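Local coordinates for HydG protein (Carboxydothermus hydrogenoformans, PDB 4RTB) that takes part in [FeFe]-hydrogenase maturation as a radical S-adenosylmethionine enzyme, a CO/CN synthase that carries an iron-sulfur cluster, at residues T226-L229 against W230-A234; L162-L165 against E166-P170; G154-E158 against D159-S163; S302-K305 against F306-V310. One frame throughout, in Å; residues are numbered along the deposited sequence.

Interactions 2 and 3 are consecutive parts of one element, helix 158-175: interaction 3 is the turn into it from strand 148-153, interaction 2 its middle, with Leu162 and Ser163 shared and centres about 10 Å apart. Interaction 1, the short helix 228-232, faces the same ligand site; its nearest atoms lie about 5 Å from interaction 3. The two reach different ligands, since Arg231 of interaction 1 holds the carboxylate of S-adenosylmethionine and Gly154 of interaction 3 touches the iron-sulfur cluster. Interaction 4 belongs to the later, biotin and thiamin synthesis associated region. Its centre is about 38 Å from that of interaction 2, though the Phe306 side chain comes within about 10 Å of S-adenosylmethionine.

Interaction 1 (T226-L229 against W230-A234); sequences TNFL and WRLNA. With SAM (S-adenosylmethionine), chain B.
Phe228 O is gripped twice, by Leu232 N at 2.9 Å in its carbonyl plane and, weakly, by Arg231 N. One residue on, Asn233 N reaches Leu229 O along a nearly straight N-H (174°). The start of this short helix is capped by Asn227: its OD1 accepts from Trp230 N at 2.7 Å, the donor lying 30° off the amide's carbonyl plane. Asparagine suits an N-cap because its short chain can bend the oxygen back over N-H groups that have no earlier carbonyl to meet. The amide plane stands almost perpendicular to the Trp230 indole. The helix belongs to the radical SAM domain and presents Arg231 to S-adenosylmethionine. With CG anti to the backbone N (chi1 169°) and a bend at chi3, the Arg231 chain carries its guanidinium edge to the carboxylate, where NH2 meets OXT of the ligand at 2.6 Å. Glu209 and Lys288 also bond to this ligand. Phe228 and Leu232 lie alongside each other, CE1 of the ring 3.7 Å from CD2 of the leucine, and both touch Ile26 of helix 23-39. Asn233 ND2 bonds to Thr22, just ahead of that helix.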
loop_
_atom_site.group_PDB
_atom_site.type_symbol
_atom_site.label_atom_id
_atom_site.label_comp_id
_atom_site.label_asym_id
_atom_site.label_seq_id
_atom_site.Cartn_x
_atom_site.Cartn_y
_atom_site.Cartn_z
ATOM N N THR A 226 -0.796 18.313 12.760
ATOM C CA THR A 226 -2.079 18.991 12.988
ATOM C C THR A 226 -2.468 19.873 11.813
ATOM O O THR A 226 -3.641 20.268 11.692
ATOM C CB THR A 226 -2.060 19.857 14.267
ATOM O OG1 THR A 226 -0.886 20.680 14.273
ATOM C CG2 THR A 226 -2.061 18.977 15.508
ATOM N N ASN A 227 -1.493 20.171 10.950
ATOM C CA ASN A 227 -1.768 20.939 9.743
ATOM C C ASN A 227 -2.272 20.065 8.605
ATOM O O ASN A 227 -1.560 19.235 8.071
ATOM C CB ASN A 227 -0.527 21.706 9.287
ATOM C CG ASN A 227 -0.868 22.858 8.352
ATOM O OD1 ASN A 227 -1.297 22.637 7.221
ATOM N ND2 ASN A 227 -0.683 24.091 8.824
ATOM N N PHE A 228 -3.518 20.284 8.226
ATOM C CA PHE A 228 -4.169 19.536 7.155
ATOM C C PHE A 228 -3.503 19.792 5.801
ATOM O O PHE A 228 -3.022 18.862 5.144
ATOM C CB PHE A 228 -5.654 19.924 7.123
ATOM C CG PHE A 228 -6.482 19.140 6.163
ATOM C CD1 PHE A 228 -6.583 19.535 4.843
ATOM C CD2 PHE A 228 -7.198 18.038 6.589
ATOM C CE1 PHE A 228 -7.361 18.832 3.962
ATOM C CE2 PHE A 228 -7.980 17.331 5.711
ATOM C CZ PHE A 228 -8.061 17.730 4.396
ATOM N N LEU A 229 -3.481 21.058 5.395
ATOM C CA LEU A 229 -2.988 21.444 4.080
ATOM C C LEU A 229 -1.516 21.130 3.879
ATOM O O LEU A 229 -1.102 20.770 2.780
ATOM C CB LEU A 229 -3.234 22.931 3.853
ATOM C CG LEU A 229 -4.506 23.243 3.072
ATOM C CD1 LEU A 229 -5.239 24.406 3.710
ATOM C CD2 LEU A 229 -4.161 23.548 1.625
ATOM N N TRP A 230 -0.726 21.266 4.939
ATOM C CA TRP A 230 0.698 20.978 4.851
ATOM C C TRP A 230 0.940 19.516 4.484
ATOM O O TRP A 230 1.930 19.191 3.830
ATOM C CB TRP A 230 1.403 21.317 6.165
ATOM C CG TRP A 230 2.865 21.021 6.141
ATOM C CD1 TRP A 230 3.535 20.123 6.922
ATOM C CD2 TRP A 230 3.850 21.607 5.278
ATOM N NE1 TRP A 230 4.872 20.122 6.605
ATOM C CE2 TRP A 230 5.088 21.028 5.595
ATOM C CE3 TRP A 230 3.794 22.572 4.263
ATOM C CZ2 TRP A 230 6.269 21.375 4.942
ATOM C CZ3 TRP A 230 4.966 22.918 3.617
ATOM C CH2 TRP A 230 6.185 22.321 3.957
ATOM N N ARG A 231 0.030 18.642 4.901
ATOM C CA ARG A 231 0.155 17.216 4.619
ATOM C C ARG A 231 -0.504 16.866 3.287
ATOM O O ARG A 231 -0.035 15.986 2.565
ATOM C CB ARG A 231 -0.451 16.389 5.762
ATOM C CG ARG A 231 -0.625 14.903 5.459
ATOM C CD ARG A 231 -0.806 14.075 6.729
ATOM N NE ARG A 231 0.472 13.721 7.339
ATOM C CZ ARG A 231 0.995 12.498 7.331
ATOM N NH1 ARG A 231 0.344 11.498 6.755
ATOM N NH2 ARG A 231 2.167 12.273 7.908
ATOM N N LEU A 232 -1.579 17.576 2.958
ATOM C CA LEU A 232 -2.333 17.290 1.746
ATOM C C LEU A 232 -1.522 17.503 0.470
ATOM O O LEU A 232 -1.471 16.617 -0.388
ATOM C CB LEU A 232 -3.597 18.141 1.694
ATOM C CG LEU A 232 -4.511 17.730 0.543
ATOM C CD1 LEU A 232 -4.800 16.235 0.596
ATOM C CD2 LEU A 232 -5.790 18.514 0.584
ATOM N N ASN A 233 -0.896 18.670 0.330
ATOM C CA ASN A 233 -0.097 18.931 -0.865
ATOM C C ASN A 233 1.384 18.615 -0.665
ATOM O O ASN A 233 2.248 19.224 -1.295
ATOM C CB ASN A 233 -0.263 20.381 -1.340
ATOM C CG ASN A 233 -0.360 21.370 -0.200
ATOM O OD1 ASN A 233 0.563 21.505 0.601
ATOM N ND2 ASN A 233 -1.475 22.091 -0.138
ATOM N N ALA A 234 1.666 17.649 0.204
ATOM C CA ALA A 234 3.031 17.177 0.415
ATOM C C ALA A 234 3.525 16.417 -0.808
ATOM O O ALA A 234 4.672 16.577 -1.238
ATOM C CB ALA A 234 3.110 16.297 1.652
HETATM N N SAM B . 5.179 9.035 10.734
HETATM C CA SAM B . 4.807 9.144 9.323
HETATM C C SAM B . 3.368 9.597 9.105
HETATM O O SAM B . 2.590 9.769 10.038
HETATM O OXT SAM B . 2.951 9.803 7.968
HETATM C CB SAM B . 5.017 7.823 8.586
HETATM C CG SAM B . 5.050 6.551 9.432
HETATM S SD SAM B . 3.527 6.041 10.266
HETATM C CE SAM B . 4.270 4.912 11.447
HETATM C "C5'" SAM B . 2.934 4.730 9.175
HETATM C "C4'" SAM B . 1.416 4.636 9.038
HETATM O "O4'" SAM B . 0.819 3.755 9.976
HETATM C "C3'" SAM B . 0.734 5.976 9.256
HETATM O "O3'" SAM B . 0.669 6.698 8.050
HETATM C "C2'" SAM B . -0.644 5.592 9.753
HETATM O "O2'" SAM B . -1.599 5.773 8.738
HETATM C "C1'" SAM B . -0.548 4.110 10.071
HETATM N N9 SAM B . -1.089 3.887 11.419
HETATM C C8 SAM B . -0.746 4.570 12.553
HETATM N N7 SAM B . -1.467 4.082 13.586
HETATM C C5 SAM B . -2.274 3.104 13.122
HETATM C C6 SAM B . -3.206 2.287 13.745
HETATM N N6 SAM B . -3.429 2.405 15.051
HETATM N N1 SAM B . -3.899 1.355 13.003
HETATM C C2 SAM B . -3.664 1.238 11.648
HETATM N N3 SAM B . -2.736 2.053 11.034
HETATM C C4 SAM B . -2.050 2.971 11.759
#

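Interaction 2 (L162-L165 against E166-P170); sequences LSYL and EEIIP
The Tyr164 ring carries the methyl CD1 of Ile168 over one face, a CH-pi contact in which CD1 stands 3.7 Å from the centroid of the Tyr164 ring. The methyl is displaced toward the rim, so its nearest ring atom is CZ. The near-trans first torsion of Tyr164 (chi1 -176°) leans the ring toward the next turn, where Ile168, four residues on, has a branch long enough to come over it. Beyond the ring edge, the Tyr164 hydroxyl is hydrogen-bonded to Leu129 O. This is the middle of helix 158-175, the helix of a beta-alpha-beta unit in the parallel sheet of the radical SAM fold. Leu165 and Ile169 pack against each other, CD2 of the leucine 4.1 Å from CG1 of the isoleucine, and both rest on Leu151 of strand 148-153, where aliphatic chains fit the buried face. On the other flank, Glu166 sends OE1 to a salt bridge with Arg195 of helix 190-197. An alanine at Glu166 is likely to leave that guanidinium without its charged mate. Ile169 N bonds to Leu165 O at 2.9 Å, but Pro170 has no N-H to continue the ladder, and the helix kinks there.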
loop_
_atom_site.group_PDB
_atom_site.type_symbol
_atom_site.label_atom_id
_atom_site.label_comp_id
_atom_site.label_asym_id
_atom_site.label_seq_id
_atom_site.Cartn_x
_atom_site.Cartn_y
_atom_site.Cartn_z
ATOM N N LEU A 162 16.431 13.712 7.603
ATOM C CA LEU A 162 17.030 13.702 6.279
ATOM C C LEU A 162 18.530 13.449 6.323
ATOM O O LEU A 162 19.069 12.834 5.414
ATOM C CB LEU A 162 16.733 15.006 5.550
ATOM C CG LEU A 162 15.314 15.034 4.989
ATOM C CD1 LEU A 162 15.066 16.337 4.282
ATOM C CD2 LEU A 162 15.092 13.858 4.046
ATOM N N SER A 163 19.205 13.911 7.370
ATOM C CA SER A 163 20.624 13.599 7.521
ATOM C C SER A 163 20.788 12.111 7.823
ATOM O O SER A 163 21.600 11.407 7.200
ATOM C CB SER A 163 21.245 14.445 8.630
ATOM O OG SER A 163 20.843 15.797 8.507
ATOM N N TYR A 164 19.993 11.655 8.788
ATOM C CA TYR A 164 19.912 10.252 9.183
ATOM C C TYR A 164 19.778 9.319 7.973
ATOM O O TYR A 164 20.558 8.374 7.803
ATOM C CB TYR A 164 18.728 10.082 10.138
ATOM C CG TYR A 164 18.543 8.709 10.733
ATOM C CD1 TYR A 164 17.481 7.902 10.341
ATOM C CD2 TYR A 164 19.407 8.229 11.707
ATOM C CE1 TYR A 164 17.294 6.650 10.890
ATOM C CE2 TYR A 164 19.228 6.975 12.264
ATOM C CZ TYR A 164 18.167 6.192 11.853
ATOM O OH TYR A 164 17.983 4.940 12.398
ATOM N N LEU A 165 18.795 9.607 7.128
ATOM C CA LEU A 165 18.564 8.829 5.918
ATOM C C LEU A 165 19.674 9.044 4.896
ATOM O O LEU A 165 20.012 8.135 4.138
ATOM C CB LEU A 165 17.209 9.186 5.302
ATOM C CG LEU A 165 15.967 8.723 6.066
ATOM C CD1 LEU A 165 14.701 9.211 5.383
ATOM C CD2 LEU A 165 15.959 7.210 6.187
ATOM N N GLU A 166 20.238 10.249 4.879
ATOM C CA GLU A 166 21.319 10.569 3.952
ATOM C C GLU A 166 22.539 9.708 4.226
ATOM O O GLU A 166 23.345 9.462 3.328
ATOM C CB GLU A 166 21.693 12.050 4.033
ATOM C CG GLU A 166 21.001 12.911 2.991
ATOM C CD GLU A 166 21.007 14.381 3.354
ATOM O OE1 GLU A 166 21.461 14.718 4.468
ATOM O OE2 GLU A 166 20.552 15.200 2.528
ATOM N N GLU A 167 22.678 9.252 5.466
ATOM C CA GLU A 167 23.754 8.321 5.780
ATOM C C GLU A 167 23.310 6.861 5.688
ATOM O O GLU A 167 24.103 5.991 5.326
ATOM C CB GLU A 167 24.326 8.602 7.170
ATOM C CG GLU A 167 25.642 9.367 7.141
ATOM C CD GLU A 167 26.541 9.027 8.314
ATOM O OE1 GLU A 167 26.078 8.325 9.239
ATOM O OE2 GLU A 167 27.715 9.457 8.307
ATOM N N ILE A 168 22.046 6.589 5.997
ATOM C CA ILE A 168 21.590 5.202 6.093
ATOM C C ILE A 168 21.207 4.559 4.753
ATOM O O ILE A 168 21.609 3.428 4.472
ATOM C CB ILE A 168 20.402 5.092 7.070
ATOM C CG1 ILE A 168 20.922 5.165 8.508
ATOM C CG2 ILE A 168 19.620 3.803 6.845
ATOM C CD1 ILE A 168 19.974 4.620 9.540
ATOM N N ILE A 169 20.446 5.268 3.925
ATOM C CA ILE A 169 19.945 4.683 2.680
ATOM C C ILE A 169 21.048 4.251 1.694
ATOM O O ILE A 169 21.019 3.110 1.216
ATOM C CB ILE A 169 18.960 5.645 1.971
ATOM C CG1 ILE A 169 17.645 5.707 2.750
ATOM C CG2 ILE A 169 18.704 5.200 0.541
ATOM C CD1 ILE A 169 16.607 6.604 2.129
ATOM N N PRO A 170 22.023 5.134 1.385
ATOM C CA PRO A 170 23.079 4.660 0.481
ATOM C C PRO A 170 23.873 3.506 1.080
ATOM O O PRO A 170 24.367 2.644 0.348
ATOM C CB PRO A 170 23.974 5.892 0.301
ATOM C CG PRO A 170 23.119 7.044 0.669
ATOM C CD PRO A 170 22.233 6.544 1.760
#

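Interaction 3 (G154-E158 against D159-S163); sequences GEEPE and DKTLS
Thr161 has its OG1 between the backbone N and carbonyl carbon (chi1 72°), which delivers the hydroxyl to Glu158 O at 3.2 Å and turns CG2 back to Glu156, 3.4 Å from its CB. These groups meet at the N-terminal turn of helix 158-175, where the loop after strand 148-153 of a beta-alpha-beta unit enters the helix. Pro157 takes the N-cap position; the missing N-H of proline is no loss to the helix ladder here, and its carbonyl opens that ladder by receiving Thr161 N at 3.2 Å. Glu158 O has two donors, Leu162 N as well as the threonine hydroxyl. Were an alanine to replace Thr161, Glu158 O would probably keep a single donor and the CB of Glu156 would lose its methyl neighbour. The carboxylate of Glu156 is held chiefly by Arg128, with Lys160 as a long ion pair whose NZ lies 3.8 Å from Glu156 OE2. Upstream, Gly154 touches the iron-sulfur cluster, and Glu155 OE1 accepts from Asn110, another residue of the cluster pocket. Glu158, its OE2 bonded to Thr189, runs beside Leu162, with CG of the glutamate 3.6 Å from CD1 of the leucine.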
loop_
_atom_site.group_PDB
_atom_site.type_symbol
_atom_site.label_atom_id
_atom_site.label_comp_id
_atom_site.label_asym_id
_atom_site.label_seq_id
_atom_site.Cartn_x
_atom_site.Cartn_y
_atom_site.Cartn_z
ATOM N N GLY A 154 8.935 7.556 12.819
ATOM C CA GLY A 154 8.179 8.612 13.462
ATOM C C GLY A 154 8.731 9.944 12.990
ATOM O O GLY A 154 9.855 10.010 12.488
ATOM N N GLU A 155 7.951 11.007 13.144
ATOM C CA GLU A 155 8.366 12.312 12.642
ATOM C C GLU A 155 9.358 13.004 13.573
ATOM O O GLU A 155 9.094 13.194 14.760
ATOM C CB GLU A 155 7.151 13.215 12.414
ATOM C CG GLU A 155 7.501 14.584 11.838
ATOM C CD GLU A 155 6.286 15.337 11.325
ATOM O OE1 GLU A 155 5.151 14.954 11.681
ATOM O OE2 GLU A 155 6.465 16.307 10.558
ATOM N N GLU A 156 10.512 13.358 13.018
ATOM C CA GLU A 156 11.482 14.204 13.696
ATOM C C GLU A 156 11.665 15.442 12.818
ATOM O O GLU A 156 11.136 15.477 11.706
ATOM C CB GLU A 156 12.804 13.458 13.917
ATOM C CG GLU A 156 12.698 12.214 14.783
ATOM C CD GLU A 156 13.991 11.420 14.816
ATOM O OE1 GLU A 156 14.685 11.364 13.778
ATOM O OE2 GLU A 156 14.319 10.855 15.880
ATOM N N PRO A 157 12.382 16.471 13.312
ATOM C CA PRO A 157 12.641 17.628 12.446
ATOM C C PRO A 157 13.278 17.242 11.114
ATOM O O PRO A 157 13.979 16.234 11.031
ATOM C CB PRO A 157 13.596 18.474 13.284
ATOM C CG PRO A 157 13.183 18.187 14.679
ATOM C CD PRO A 157 12.804 16.731 14.700
ATOM N N GLU A 158 13.017 18.047 10.090
ATOM C CA GLU A 158 13.419 17.746 8.722
ATOM C C GLU A 158 14.910 17.428 8.582
ATOM O O GLU A 158 15.281 16.383 8.038
ATOM C CB GLU A 158 13.049 18.918 7.817
ATOM C CG GLU A 158 13.321 18.691 6.349
ATOM C CD GLU A 158 12.318 19.405 5.468
ATOM O OE1 GLU A 158 11.138 19.499 5.870
ATOM O OE2 GLU A 158 12.707 19.874 4.378
ATOM N N ASP A 159 15.754 18.324 9.087
ATOM C CA ASP A 159 17.201 18.178 8.970
ATOM C C ASP A 159 17.687 16.893 9.636
ATOM O O ASP A 159 18.567 16.201 9.111
ATOM C CB ASP A 159 17.911 19.398 9.568
ATOM C CG ASP A 159 19.345 19.514 9.104
ATOM O OD1 ASP A 159 20.122 18.554 9.298
ATOM O OD2 ASP A 159 19.698 20.563 8.530
ATOM N N LYS A 160 17.101 16.589 10.789
ATOM C CA LYS A 160 17.418 15.382 11.541
ATOM C C LYS A 160 17.226 14.128 10.690
ATOM O O LYS A 160 18.195 13.440 10.333
ATOM C CB LYS A 160 16.541 15.293 12.792
ATOM C CG LYS A 160 17.286 15.363 14.114
ATOM C CD LYS A 160 16.839 14.228 15.030
ATOM C CE LYS A 160 17.261 14.462 16.473
ATOM N NZ LYS A 160 16.847 13.329 17.350
ATOM N N THR A 161 15.963 13.851 10.367
ATOM C CA THR A 161 15.585 12.664 9.609
ATOM C C THR A 161 16.322 12.581 8.290
ATOM O O THR A 161 16.779 11.513 7.897
ATOM C CB THR A 161 14.076 12.629 9.304
ATOM O OG1 THR A 161 13.763 13.622 8.319
ATOM C CG2 THR A 161 13.267 12.887 10.551
ATOM N N LEU A 162 16.431 13.712 7.603
ATOM C CA LEU A 162 17.030 13.702 6.279
ATOM C C LEU A 162 18.530 13.449 6.323
ATOM O O LEU A 162 19.069 12.834 5.414
ATOM C CB LEU A 162 16.733 15.006 5.550
ATOM C CG LEU A 162 15.314 15.034 4.989
ATOM C CD1 LEU A 162 15.066 16.337 4.282
ATOM C CD2 LEU A 162 15.092 13.858 4.046
ATOM N N SER A 163 19.205 13.911 7.370
ATOM C CA SER A 163 20.624 13.599 7.521
ATOM C C SER A 163 20.788 12.111 7.823
ATOM O O SER A 163 21.600 11.407 7.200
ATOM C CB SER A 163 21.245 14.445 8.630
ATOM O OG SER A 163 20.843 15.797 8.507
#

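Interaction 4 (S302-K305 against F306-V310); sequences SDHK and FKKIV
Ser302 serves the opening turn of helix 303-316 with two oxygens: its carbonyl O accepts from Phe306 N at 2.8 Å, and its hydroxyl OG caps Lys305 N at 3.2 Å. Serine suits this N-cap because a short side chain can fold back over a donor with no earlier helical carbonyl. The ladder continues with Lys307 N on Asp303 O, Lys308 N on His304 O and Ile309 N on Lys305 O, each 2.9 Å long, the first straightest (171°), the last more bent (138°). Most side-chain polar ends find partners beyond the helix. Asp303 OD1 makes a salt bridge with Arg286, His304 NE2 is hydrogen-bonded to Asp77, and Lys307 NZ has a long, weak ion pair with Glu335. Lys308, extended beyond CG, carries a buried ammonium whose NZ meets Asp72 in a salt bridge and also reaches the carbonyl oxygens of Asn71 and Ala68. Lys305 NZ ends 4.6 Å from Lys308 NZ, a closeness that Asp72 probably eases, since its other oxygen pairs weakly with Lys305; Lys305 also makes a cation-pi contact with Phe69. The aromatic Phe306 suits the buried flank, where it touches Leu336. The helix links strands 281-283 and 321-324 in a beta-alpha-beta unit, with helix 330-339 against Asp303, Phe306 and Lys307, and helix 74-91 against Lys307 and Lys308.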
loop_
_atom_site.group_PDB
_atom_site.type_symbol
_atom_site.label_atom_id
_atom_site.label_comp_id
_atom_site.label_asym_id
_atom_site.label_seq_id
_atom_site.Cartn_x
_atom_site.Cartn_y
_atom_site.Cartn_z
ATOM N N SER A 302 -16.285 -3.022 8.341
ATOM C CA SER A 302 -16.618 -4.432 8.184
ATOM C C SER A 302 -15.819 -5.047 7.041
ATOM O O SER A 302 -15.421 -4.352 6.105
ATOM C CB SER A 302 -18.119 -4.613 7.946
ATOM O OG SER A 302 -18.501 -4.164 6.654
ATOM N N ASP A 303 -15.577 -6.351 7.141
ATOM C CA ASP A 303 -14.830 -7.095 6.130
ATOM C C ASP A 303 -15.444 -6.928 4.749
ATOM O O ASP A 303 -14.737 -6.703 3.760
ATOM C CB ASP A 303 -14.772 -8.579 6.492
ATOM C CG ASP A 303 -13.724 -8.882 7.541
ATOM O OD1 ASP A 303 -12.574 -8.424 7.380
ATOM O OD2 ASP A 303 -14.049 -9.575 8.525
ATOM N N HIS A 304 -16.765 -7.043 4.694
ATOM C CA HIS A 304 -17.500 -6.871 3.452
ATOM C C HIS A 304 -17.251 -5.489 2.853
ATOM O O HIS A 304 -16.880 -5.363 1.681
ATOM C CB HIS A 304 -18.995 -7.078 3.687
ATOM C CG HIS A 304 -19.808 -7.044 2.435
ATOM N ND1 HIS A 304 -19.843 -8.095 1.545
ATOM C CD2 HIS A 304 -20.604 -6.081 1.914
ATOM C CE1 HIS A 304 -20.633 -7.786 0.533
ATOM N NE2 HIS A 304 -21.107 -6.568 0.733
ATOM N N LYS A 305 -17.451 -4.460 3.667
ATOM C CA LYS A 305 -17.255 -3.089 3.217
ATOM C C LYS A 305 -15.808 -2.859 2.795
ATOM O O LYS A 305 -15.553 -2.147 1.834
ATOM C CB LYS A 305 -17.661 -2.098 4.309
ATOM C CG LYS A 305 -18.786 -1.159 3.893
ATOM C CD LYS A 305 -19.821 -1.009 4.997
ATOM C CE LYS A 305 -20.899 -0.003 4.612
ATOM N NZ LYS A 305 -21.545 -0.335 3.311
ATOM N N PHE A 306 -14.871 -3.478 3.505
ATOM C CA PHE A 306 -13.457 -3.408 3.147
ATOM C C PHE A 306 -13.220 -3.941 1.733
ATOM O O PHE A 306 -12.600 -3.270 0.888
ATOM C CB PHE A 306 -12.617 -4.198 4.152
ATOM C CG PHE A 306 -11.173 -3.797 4.185
ATOM C CD1 PHE A 306 -10.802 -2.482 3.965
ATOM C CD2 PHE A 306 -10.185 -4.735 4.435
ATOM C CE1 PHE A 306 -9.473 -2.106 3.998
ATOM C CE2 PHE A 306 -8.854 -4.369 4.466
ATOM C CZ PHE A 306 -8.496 -3.051 4.248
ATOM N N LYS A 307 -13.723 -5.152 1.488
ATOM C CA LYS A 307 -13.655 -5.764 0.165
ATOM C C LYS A 307 -14.262 -4.821 -0.872
ATOM O O LYS A 307 -13.753 -4.698 -1.990
ATOM C CB LYS A 307 -14.369 -7.119 0.164
ATOM C CG LYS A 307 -13.677 -8.178 1.022
ATOM C CD LYS A 307 -14.669 -9.115 1.716
ATOM C CE LYS A 307 -15.299 -10.118 0.761
ATOM N NZ LYS A 307 -16.146 -11.109 1.490
ATOM N N LYS A 308 -15.333 -4.135 -0.482
ATOM C CA LYS A 308 -15.934 -3.113 -1.332
ATOM C C LYS A 308 -14.982 -1.953 -1.630
ATOM O O LYS A 308 -14.972 -1.433 -2.749
ATOM C CB LYS A 308 -17.210 -2.569 -0.693
ATOM C CG LYS A 308 -18.482 -3.180 -1.228
ATOM C CD LYS A 308 -19.685 -2.441 -0.685
ATOM C CE LYS A 308 -20.937 -2.811 -1.442
ATOM N NZ LYS A 308 -22.115 -2.094 -0.891
ATOM N N ILE A 309 -14.193 -1.538 -0.639
ATOM C CA ILE A 309 -13.261 -0.437 -0.862
ATOM C C ILE A 309 -12.182 -0.858 -1.844
ATOM O O ILE A 309 -11.908 -0.138 -2.799
ATOM C CB ILE A 309 -12.562 0.065 0.424
ATOM C CG1 ILE A 309 -13.472 -0.030 1.644
ATOM C CG2 ILE A 309 -12.114 1.508 0.241
ATOM C CD1 ILE A 309 -12.792 0.388 2.931
ATOM N N VAL A 310 -11.566 -2.017 -1.619
ATOM C CA VAL A 310 -10.482 -2.438 -2.511
ATOM C C VAL A 310 -11.019 -2.736 -3.913
ATOM O O VAL A 310 -10.308 -2.565 -4.912
ATOM C CB VAL A 310 -9.713 -3.675 -1.967
ATOM C CG1 VAL A 310 -9.722 -3.684 -0.448
ATOM C CG2 VAL A 310 -10.279 -4.979 -2.518
#